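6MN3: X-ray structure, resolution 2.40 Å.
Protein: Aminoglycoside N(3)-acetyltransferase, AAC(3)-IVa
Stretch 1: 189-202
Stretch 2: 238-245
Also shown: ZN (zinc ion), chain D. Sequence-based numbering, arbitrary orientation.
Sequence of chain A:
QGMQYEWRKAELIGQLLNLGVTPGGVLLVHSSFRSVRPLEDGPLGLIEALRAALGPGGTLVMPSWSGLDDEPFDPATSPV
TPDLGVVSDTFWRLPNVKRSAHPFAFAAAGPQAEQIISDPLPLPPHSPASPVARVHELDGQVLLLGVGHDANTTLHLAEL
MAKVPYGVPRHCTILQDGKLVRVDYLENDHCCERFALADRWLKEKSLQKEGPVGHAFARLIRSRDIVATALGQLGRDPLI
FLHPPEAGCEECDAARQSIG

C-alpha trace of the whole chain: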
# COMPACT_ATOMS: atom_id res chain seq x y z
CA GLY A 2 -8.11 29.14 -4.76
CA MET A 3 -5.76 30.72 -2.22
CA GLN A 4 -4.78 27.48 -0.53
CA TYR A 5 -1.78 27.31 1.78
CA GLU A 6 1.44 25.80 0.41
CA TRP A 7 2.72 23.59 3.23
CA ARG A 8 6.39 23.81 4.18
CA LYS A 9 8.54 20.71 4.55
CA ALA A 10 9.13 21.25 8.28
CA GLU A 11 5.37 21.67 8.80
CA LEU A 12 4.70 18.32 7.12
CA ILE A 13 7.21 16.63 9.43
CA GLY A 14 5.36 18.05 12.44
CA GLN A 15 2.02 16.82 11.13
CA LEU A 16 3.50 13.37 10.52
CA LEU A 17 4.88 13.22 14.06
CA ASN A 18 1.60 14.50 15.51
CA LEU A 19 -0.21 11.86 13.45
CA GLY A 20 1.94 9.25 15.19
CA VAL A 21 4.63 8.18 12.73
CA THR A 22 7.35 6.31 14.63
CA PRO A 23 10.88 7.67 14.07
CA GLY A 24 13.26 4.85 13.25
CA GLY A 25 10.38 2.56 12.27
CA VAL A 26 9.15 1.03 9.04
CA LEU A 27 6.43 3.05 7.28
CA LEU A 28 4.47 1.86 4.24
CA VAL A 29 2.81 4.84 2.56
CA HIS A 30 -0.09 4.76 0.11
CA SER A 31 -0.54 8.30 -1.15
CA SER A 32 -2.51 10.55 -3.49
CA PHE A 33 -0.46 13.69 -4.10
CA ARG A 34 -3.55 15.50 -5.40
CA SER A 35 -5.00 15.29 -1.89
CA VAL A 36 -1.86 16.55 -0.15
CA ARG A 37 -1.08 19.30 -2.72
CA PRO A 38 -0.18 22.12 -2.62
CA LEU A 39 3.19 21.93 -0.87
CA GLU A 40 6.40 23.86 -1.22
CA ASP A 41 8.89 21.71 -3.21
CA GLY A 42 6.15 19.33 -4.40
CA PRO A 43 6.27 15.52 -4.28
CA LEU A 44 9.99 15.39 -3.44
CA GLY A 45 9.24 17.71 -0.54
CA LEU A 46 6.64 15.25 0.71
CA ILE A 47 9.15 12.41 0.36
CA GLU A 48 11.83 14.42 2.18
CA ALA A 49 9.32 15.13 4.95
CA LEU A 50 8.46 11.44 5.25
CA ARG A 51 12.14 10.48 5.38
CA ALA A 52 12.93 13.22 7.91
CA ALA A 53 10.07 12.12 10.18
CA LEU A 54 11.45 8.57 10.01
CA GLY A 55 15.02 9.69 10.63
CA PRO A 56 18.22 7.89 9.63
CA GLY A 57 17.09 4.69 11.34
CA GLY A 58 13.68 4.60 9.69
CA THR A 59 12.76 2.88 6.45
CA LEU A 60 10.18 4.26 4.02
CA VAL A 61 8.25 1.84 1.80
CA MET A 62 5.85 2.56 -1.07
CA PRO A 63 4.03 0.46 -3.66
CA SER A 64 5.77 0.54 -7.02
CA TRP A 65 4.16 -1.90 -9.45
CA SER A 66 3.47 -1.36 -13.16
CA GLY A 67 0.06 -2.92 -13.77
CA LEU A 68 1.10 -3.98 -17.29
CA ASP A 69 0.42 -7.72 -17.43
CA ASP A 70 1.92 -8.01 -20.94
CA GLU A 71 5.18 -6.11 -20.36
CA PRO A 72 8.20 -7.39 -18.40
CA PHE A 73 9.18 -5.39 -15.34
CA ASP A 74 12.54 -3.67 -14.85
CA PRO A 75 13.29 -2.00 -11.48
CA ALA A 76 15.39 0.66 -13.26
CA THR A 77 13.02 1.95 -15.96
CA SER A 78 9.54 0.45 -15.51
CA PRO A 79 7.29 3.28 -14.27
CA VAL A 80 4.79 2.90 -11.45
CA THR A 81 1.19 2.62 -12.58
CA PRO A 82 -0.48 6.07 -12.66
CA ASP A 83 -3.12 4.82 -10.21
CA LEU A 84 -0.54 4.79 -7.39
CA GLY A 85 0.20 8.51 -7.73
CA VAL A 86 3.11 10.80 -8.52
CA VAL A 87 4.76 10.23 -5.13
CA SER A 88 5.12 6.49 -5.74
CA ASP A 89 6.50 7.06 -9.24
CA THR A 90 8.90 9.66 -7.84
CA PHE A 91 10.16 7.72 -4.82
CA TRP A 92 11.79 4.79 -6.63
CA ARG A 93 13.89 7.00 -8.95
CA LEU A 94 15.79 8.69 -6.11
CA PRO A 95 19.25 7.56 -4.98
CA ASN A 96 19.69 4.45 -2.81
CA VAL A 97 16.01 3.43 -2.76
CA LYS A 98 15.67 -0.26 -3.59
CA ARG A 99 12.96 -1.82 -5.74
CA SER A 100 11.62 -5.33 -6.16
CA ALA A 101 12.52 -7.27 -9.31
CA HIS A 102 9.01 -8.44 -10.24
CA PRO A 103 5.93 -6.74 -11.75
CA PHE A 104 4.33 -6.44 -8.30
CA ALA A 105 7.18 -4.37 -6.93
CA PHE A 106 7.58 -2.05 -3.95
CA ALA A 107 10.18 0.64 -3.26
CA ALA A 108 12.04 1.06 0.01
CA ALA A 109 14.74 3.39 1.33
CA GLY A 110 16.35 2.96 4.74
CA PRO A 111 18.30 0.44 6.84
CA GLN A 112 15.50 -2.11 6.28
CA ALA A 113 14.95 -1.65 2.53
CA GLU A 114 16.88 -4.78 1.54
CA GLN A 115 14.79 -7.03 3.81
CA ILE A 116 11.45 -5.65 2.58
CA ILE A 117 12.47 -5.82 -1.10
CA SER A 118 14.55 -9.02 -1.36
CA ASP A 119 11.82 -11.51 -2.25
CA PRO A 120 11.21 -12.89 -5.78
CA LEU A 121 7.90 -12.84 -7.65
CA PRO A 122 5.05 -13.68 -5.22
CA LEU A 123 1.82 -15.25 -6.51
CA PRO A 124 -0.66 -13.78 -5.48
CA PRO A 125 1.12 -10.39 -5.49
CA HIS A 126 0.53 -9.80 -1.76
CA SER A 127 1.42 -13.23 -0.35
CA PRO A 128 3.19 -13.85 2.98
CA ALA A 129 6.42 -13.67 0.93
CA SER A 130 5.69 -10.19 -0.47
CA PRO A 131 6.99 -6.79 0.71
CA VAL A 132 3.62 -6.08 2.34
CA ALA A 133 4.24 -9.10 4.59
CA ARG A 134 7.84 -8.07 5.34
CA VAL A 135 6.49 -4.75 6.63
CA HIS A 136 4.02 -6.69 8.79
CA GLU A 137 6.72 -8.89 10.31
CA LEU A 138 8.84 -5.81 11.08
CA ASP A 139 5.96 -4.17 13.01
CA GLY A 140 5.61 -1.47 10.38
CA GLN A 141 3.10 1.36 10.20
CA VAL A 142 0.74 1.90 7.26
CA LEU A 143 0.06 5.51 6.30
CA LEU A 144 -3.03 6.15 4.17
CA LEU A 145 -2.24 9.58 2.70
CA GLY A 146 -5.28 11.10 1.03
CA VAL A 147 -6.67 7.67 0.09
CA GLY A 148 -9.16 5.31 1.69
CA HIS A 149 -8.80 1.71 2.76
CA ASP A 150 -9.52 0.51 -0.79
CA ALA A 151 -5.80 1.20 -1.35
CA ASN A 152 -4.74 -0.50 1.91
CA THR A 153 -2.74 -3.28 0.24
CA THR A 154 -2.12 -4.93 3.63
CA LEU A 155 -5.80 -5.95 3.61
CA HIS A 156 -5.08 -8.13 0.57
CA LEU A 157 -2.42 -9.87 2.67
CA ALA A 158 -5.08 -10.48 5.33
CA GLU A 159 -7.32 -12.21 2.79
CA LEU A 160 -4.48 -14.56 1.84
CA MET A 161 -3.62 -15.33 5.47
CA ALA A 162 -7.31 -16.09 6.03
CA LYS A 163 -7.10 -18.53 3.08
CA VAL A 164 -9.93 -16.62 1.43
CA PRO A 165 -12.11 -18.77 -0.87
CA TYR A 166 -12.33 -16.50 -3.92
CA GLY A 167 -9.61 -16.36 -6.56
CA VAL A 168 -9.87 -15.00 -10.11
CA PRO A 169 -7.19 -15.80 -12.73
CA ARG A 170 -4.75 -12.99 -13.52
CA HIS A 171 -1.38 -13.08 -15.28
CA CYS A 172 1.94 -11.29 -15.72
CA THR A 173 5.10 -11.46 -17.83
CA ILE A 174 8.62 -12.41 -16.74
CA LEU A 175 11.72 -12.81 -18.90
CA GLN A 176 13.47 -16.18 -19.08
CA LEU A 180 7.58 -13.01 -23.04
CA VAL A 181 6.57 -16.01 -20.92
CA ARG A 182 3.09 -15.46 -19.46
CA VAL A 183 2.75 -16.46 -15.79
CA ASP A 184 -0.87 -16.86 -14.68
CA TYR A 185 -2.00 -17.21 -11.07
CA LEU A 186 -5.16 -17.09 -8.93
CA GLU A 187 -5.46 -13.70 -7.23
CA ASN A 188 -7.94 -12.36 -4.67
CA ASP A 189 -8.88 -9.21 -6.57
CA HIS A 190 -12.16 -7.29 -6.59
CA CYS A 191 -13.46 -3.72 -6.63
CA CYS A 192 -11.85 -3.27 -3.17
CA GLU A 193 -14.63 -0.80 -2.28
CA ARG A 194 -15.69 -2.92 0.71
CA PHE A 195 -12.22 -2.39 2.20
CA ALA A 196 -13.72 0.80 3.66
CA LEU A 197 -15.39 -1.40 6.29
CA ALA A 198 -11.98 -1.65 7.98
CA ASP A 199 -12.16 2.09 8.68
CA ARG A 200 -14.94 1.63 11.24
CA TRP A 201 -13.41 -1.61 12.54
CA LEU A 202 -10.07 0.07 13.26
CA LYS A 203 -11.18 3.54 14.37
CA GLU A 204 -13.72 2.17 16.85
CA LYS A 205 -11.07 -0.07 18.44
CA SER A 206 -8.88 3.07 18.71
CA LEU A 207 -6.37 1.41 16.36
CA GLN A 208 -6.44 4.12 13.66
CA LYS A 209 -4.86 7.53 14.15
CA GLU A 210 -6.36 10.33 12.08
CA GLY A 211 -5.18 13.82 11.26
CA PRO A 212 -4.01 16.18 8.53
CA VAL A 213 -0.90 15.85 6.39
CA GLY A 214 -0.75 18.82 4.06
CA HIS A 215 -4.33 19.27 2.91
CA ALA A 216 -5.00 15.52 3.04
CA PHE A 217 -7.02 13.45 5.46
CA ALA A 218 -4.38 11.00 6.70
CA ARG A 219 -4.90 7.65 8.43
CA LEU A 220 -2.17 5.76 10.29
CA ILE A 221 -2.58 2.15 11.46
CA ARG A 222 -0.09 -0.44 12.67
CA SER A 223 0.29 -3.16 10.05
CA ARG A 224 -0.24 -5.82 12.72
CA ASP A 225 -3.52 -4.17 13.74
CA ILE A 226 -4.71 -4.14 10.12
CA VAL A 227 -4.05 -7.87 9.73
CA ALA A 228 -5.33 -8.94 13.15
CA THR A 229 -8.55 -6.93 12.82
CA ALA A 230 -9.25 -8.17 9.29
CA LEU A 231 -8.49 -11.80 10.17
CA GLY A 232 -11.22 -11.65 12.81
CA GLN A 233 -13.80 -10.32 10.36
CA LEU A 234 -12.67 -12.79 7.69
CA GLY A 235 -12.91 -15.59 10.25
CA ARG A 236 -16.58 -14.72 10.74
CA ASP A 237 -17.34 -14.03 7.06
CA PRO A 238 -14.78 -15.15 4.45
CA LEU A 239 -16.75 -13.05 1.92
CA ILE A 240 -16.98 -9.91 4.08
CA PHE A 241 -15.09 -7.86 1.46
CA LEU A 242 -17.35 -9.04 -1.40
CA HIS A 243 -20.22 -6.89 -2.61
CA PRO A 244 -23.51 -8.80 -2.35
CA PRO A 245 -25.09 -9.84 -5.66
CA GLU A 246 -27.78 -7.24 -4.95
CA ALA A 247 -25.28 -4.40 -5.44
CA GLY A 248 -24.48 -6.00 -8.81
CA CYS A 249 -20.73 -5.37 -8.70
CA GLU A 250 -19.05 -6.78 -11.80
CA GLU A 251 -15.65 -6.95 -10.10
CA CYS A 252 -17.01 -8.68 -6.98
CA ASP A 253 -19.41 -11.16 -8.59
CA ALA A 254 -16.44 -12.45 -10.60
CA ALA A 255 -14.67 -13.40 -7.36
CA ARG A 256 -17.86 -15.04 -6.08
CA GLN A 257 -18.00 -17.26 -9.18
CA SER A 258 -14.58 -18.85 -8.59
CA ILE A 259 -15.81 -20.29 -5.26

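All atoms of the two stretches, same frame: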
# COMPACT_ATOMS: atom_id res chain seq x y z
N ASP A 189 -8.64 -10.57 -6.13
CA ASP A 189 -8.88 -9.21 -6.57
C ASP A 189 -10.37 -8.95 -6.74
O ASP A 189 -11.13 -9.84 -7.13
CB ASP A 189 -8.15 -8.91 -7.88
CG ASP A 189 -7.74 -7.45 -8.01
OD1 ASP A 189 -6.66 -7.18 -8.57
OD2 ASP A 189 -8.50 -6.58 -7.54
N HIS A 190 -10.78 -7.72 -6.43
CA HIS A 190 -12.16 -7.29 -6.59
C HIS A 190 -12.16 -5.77 -6.68
O HIS A 190 -11.11 -5.14 -6.85
CB HIS A 190 -13.04 -7.81 -5.44
CG HIS A 190 -12.37 -7.75 -4.10
ND1 HIS A 190 -12.51 -6.69 -3.24
CD2 HIS A 190 -11.55 -8.64 -3.48
CE1 HIS A 190 -11.81 -6.92 -2.14
NE2 HIS A 190 -11.22 -8.10 -2.26
N CYS A 191 -13.35 -5.17 -6.56
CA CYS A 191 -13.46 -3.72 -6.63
C CYS A 191 -12.80 -3.03 -5.45
O CYS A 191 -12.56 -1.82 -5.51
CB CYS A 191 -14.93 -3.31 -6.72
SG CYS A 191 -15.85 -3.54 -5.18
N CYS A 192 -12.52 -3.76 -4.37
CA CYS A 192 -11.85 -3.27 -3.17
C CYS A 192 -12.63 -2.16 -2.46
O CYS A 192 -12.12 -1.58 -1.49
CB CYS A 192 -10.43 -2.78 -3.48
SG CYS A 192 -9.34 -4.04 -4.16
N GLU A 193 -13.84 -1.85 -2.92
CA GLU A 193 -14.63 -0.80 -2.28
C GLU A 193 -15.00 -1.18 -0.85
O GLU A 193 -15.01 -0.32 0.04
CB GLU A 193 -15.88 -0.51 -3.10
CG GLU A 193 -15.64 0.37 -4.32
CD GLU A 193 -16.81 0.36 -5.28
OE1 GLU A 193 -16.92 -0.61 -6.07
OE2 GLU A 193 -17.61 1.31 -5.25
N ARG A 194 -15.30 -2.45 -0.61
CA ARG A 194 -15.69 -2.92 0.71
C ARG A 194 -14.53 -2.92 1.70
O ARG A 194 -14.75 -3.23 2.88
CB ARG A 194 -16.30 -4.32 0.62
CG ARG A 194 -17.54 -4.39 -0.25
CD ARG A 194 -18.81 -4.42 0.59
NE ARG A 194 -18.93 -5.66 1.35
CZ ARG A 194 -19.97 -5.97 2.11
NH1 ARG A 194 -20.99 -5.13 2.22
NH2 ARG A 194 -19.99 -7.12 2.77
N PHE A 195 -13.32 -2.59 1.26
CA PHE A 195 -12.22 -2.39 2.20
C PHE A 195 -12.49 -1.24 3.16
O PHE A 195 -11.90 -1.20 4.24
CB PHE A 195 -10.91 -2.12 1.44
CG PHE A 195 -10.24 -3.36 0.93
CD1 PHE A 195 -10.84 -4.60 1.05
CD2 PHE A 195 -8.99 -3.28 0.31
CE1 PHE A 195 -10.21 -5.74 0.57
CE2 PHE A 195 -8.36 -4.41 -0.16
CZ PHE A 195 -8.97 -5.64 -0.04
N ALA A 196 -13.39 -0.32 2.79
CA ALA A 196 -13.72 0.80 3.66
C ALA A 196 -14.38 0.36 4.96
O ALA A 196 -14.47 1.16 5.90
CB ALA A 196 -14.63 1.78 2.92
N LEU A 197 -14.86 -0.89 5.03
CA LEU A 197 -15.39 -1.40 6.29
C LEU A 197 -14.32 -1.40 7.38
O LEU A 197 -14.63 -1.18 8.56
CB LEU A 197 -15.93 -2.82 6.10
CG LEU A 197 -17.13 -3.00 5.17
CD1 LEU A 197 -17.43 -4.48 4.99
CD2 LEU A 197 -18.34 -2.26 5.71
N ALA A 198 -13.06 -1.64 7.01
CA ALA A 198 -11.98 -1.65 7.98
C ALA A 198 -11.82 -0.31 8.68
O ALA A 198 -11.31 -0.27 9.81
CB ALA A 198 -10.67 -2.04 7.30
N ASP A 199 -12.26 0.78 8.05
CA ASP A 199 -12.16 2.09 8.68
C ASP A 199 -12.92 2.12 10.01
O ASP A 199 -12.38 2.54 11.04
CB ASP A 199 -12.68 3.17 7.74
CG ASP A 199 -12.21 4.56 8.12
OD1 ASP A 199 -11.02 4.86 7.91
OD2 ASP A 199 -13.03 5.34 8.64
N ARG A 200 -14.17 1.66 10.00
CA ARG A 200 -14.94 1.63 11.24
C ARG A 200 -14.41 0.58 12.20
O ARG A 200 -14.37 0.81 13.42
CB ARG A 200 -16.41 1.39 10.94
CG ARG A 200 -17.30 1.49 12.17
CD ARG A 200 -18.64 0.81 11.96
NE ARG A 200 -19.49 1.55 11.03
CZ ARG A 200 -20.28 0.99 10.13
NH1 ARG A 200 -20.33 -0.33 10.03
NH2 ARG A 200 -21.03 1.74 9.33
N TRP A 201 -13.99 -0.58 11.68
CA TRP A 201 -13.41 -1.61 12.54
C TRP A 201 -12.23 -1.06 13.33
O TRP A 201 -12.13 -1.26 14.55
CB TRP A 201 -12.98 -2.81 11.71
CG TRP A 201 -14.07 -3.47 10.93
CD1 TRP A 201 -15.42 -3.37 11.15
CD2 TRP A 201 -13.91 -4.35 9.82
NE1 TRP A 201 -16.10 -4.13 10.23
CE2 TRP A 201 -15.20 -4.75 9.40
CE3 TRP A 201 -12.80 -4.85 9.12
CZ2 TRP A 201 -15.41 -5.61 8.33
CZ3 TRP A 201 -13.01 -5.70 8.05
CH2 TRP A 201 -14.31 -6.07 7.67
N LEU A 202 -11.32 -0.37 12.64
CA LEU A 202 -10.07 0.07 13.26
C LEU A 202 -10.28 1.31 14.13
O LEU A 202 -9.78 1.37 15.26
CB LEU A 202 -9.02 0.35 12.19
CG LEU A 202 -8.58 -0.87 11.38
CD1 LEU A 202 -8.01 -0.46 10.03
CD2 LEU A 202 -7.56 -1.69 12.17
N PRO A 238 -15.85 -15.14 5.46
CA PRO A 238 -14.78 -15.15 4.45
C PRO A 238 -15.08 -14.25 3.26
O PRO A 238 -14.15 -13.86 2.55
CB PRO A 238 -14.69 -16.62 4.03
CG PRO A 238 -15.30 -17.38 5.17
CD PRO A 238 -16.38 -16.49 5.71
N LEU A 239 -16.35 -13.92 3.01
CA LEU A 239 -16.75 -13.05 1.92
C LEU A 239 -17.20 -11.68 2.43
O LEU A 239 -18.10 -11.07 1.85
CB LEU A 239 -17.85 -13.70 1.09
CG LEU A 239 -17.65 -15.19 0.77
CD1 LEU A 239 -18.83 -15.73 -0.02
CD2 LEU A 239 -16.34 -15.41 0.02
N ILE A 240 -16.59 -11.19 3.51
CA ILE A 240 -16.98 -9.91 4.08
C ILE A 240 -16.63 -8.76 3.13
O ILE A 240 -17.35 -7.76 3.07
CB ILE A 240 -16.33 -9.72 5.46
CG1 ILE A 240 -16.71 -8.37 6.07
CG2 ILE A 240 -14.81 -9.86 5.37
CD1 ILE A 240 -18.11 -8.33 6.64
N PHE A 241 -15.54 -8.90 2.38
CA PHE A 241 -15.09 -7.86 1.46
C PHE A 241 -15.76 -7.93 0.10
O PHE A 241 -15.44 -7.11 -0.78
CB PHE A 241 -13.57 -7.95 1.28
CG PHE A 241 -12.78 -7.60 2.51
CD1 PHE A 241 -13.20 -6.57 3.34
CD2 PHE A 241 -11.63 -8.29 2.83
CE1 PHE A 241 -12.47 -6.24 4.47
CE2 PHE A 241 -10.90 -7.96 3.96
CZ PHE A 241 -11.32 -6.94 4.78
N LEU A 242 -16.69 -8.86 -0.11
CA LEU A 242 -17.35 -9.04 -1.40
C LEU A 242 -18.69 -8.32 -1.40
O LEU A 242 -19.49 -8.49 -0.48
CB LEU A 242 -17.56 -10.52 -1.70
CG LEU A 242 -16.33 -11.37 -2.02
CD1 LEU A 242 -16.75 -12.66 -2.70
CD2 LEU A 242 -15.34 -10.60 -2.88
N HIS A 243 -18.91 -7.51 -2.43
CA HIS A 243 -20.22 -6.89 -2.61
C HIS A 243 -21.28 -7.98 -2.76
O HIS A 243 -21.04 -8.99 -3.43
CB HIS A 243 -20.23 -5.99 -3.84
CG HIS A 243 -19.94 -4.55 -3.54
ND1 HIS A 243 -18.73 -3.97 -3.82
CD2 HIS A 243 -20.71 -3.58 -3.00
CE1 HIS A 243 -18.76 -2.70 -3.46
NE2 HIS A 243 -19.95 -2.44 -2.95
N PRO A 244 -22.45 -7.82 -2.14
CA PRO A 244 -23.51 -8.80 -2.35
C PRO A 244 -23.98 -8.76 -3.79
O PRO A 244 -23.82 -7.74 -4.49
CB PRO A 244 -24.61 -8.34 -1.38
CG PRO A 244 -24.33 -6.91 -1.14
CD PRO A 244 -22.84 -6.76 -1.20
N PRO A 245 -24.56 -9.85 -4.29
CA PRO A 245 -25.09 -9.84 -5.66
C PRO A 245 -26.17 -8.80 -5.88
O PRO A 245 -26.44 -8.44 -7.03
CB PRO A 245 -25.63 -11.27 -5.84
CG PRO A 245 -24.90 -12.09 -4.82
CD PRO A 245 -24.68 -11.18 -3.65
ZN ZN D . -17.68 -4.99 -5.43
O HOH W 1 -14.80 -4.75 -2.21

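The strongest tie between these stretches is a shared metal. The zinc ion takes C191 SG at 2.3 Å and H243 ND1 at 2.2 Å, with two further ligands from elsewhere in the structure. Common coordination brings C191 SG within 3.2 Å of H243 ND1, the sulfur lying at the edge of the imidazole. The same sulfur also accepts a hydrogen bond from the backbone, E193 N to C191 SG at 3.5 Å, so the ligand is held from its own stretch as well.

Next comes R194, whose guanidinium reaches the turn running from L239 to L242, a type I turn closed by L242 N to L239 O at 3.3 Å. That turn leaves the carbonyl of I240 free to face the arginine: R194 NH2 donates to I240 O at 2.7 Å, and R194 NE adds a weak bond to the same oxygen at 3.1 Å. A single acceptor thus meets two donors near the guanidinium plane. The aliphatic part of the side chain works too, since R194 CG sits 3.9 Å from the centroid of the H243 ring, over its face.

One water joins the backbones. It accepts from R194 N at 2.8 Å and donates to F241 O at 2.8 Å, while lying 3.2 Å from H190 ND1, which itself accepts from C192 N at 3.1 Å.

Farther from the metal, packing takes over. F241 points its CA-to-CB bond away overall, yet it buries the largest area of any residue here. The edge of F195 meets its face, centroids 4.9 Å apart and planes at 72°, whereas W201 meets it rim to rim, W201 CZ3 to F241 CE1 at 3.7 Å. I240 fills in beside them, its CG1 3.7 Å from W201 CH2 and 4.1 Å from L197 CD1.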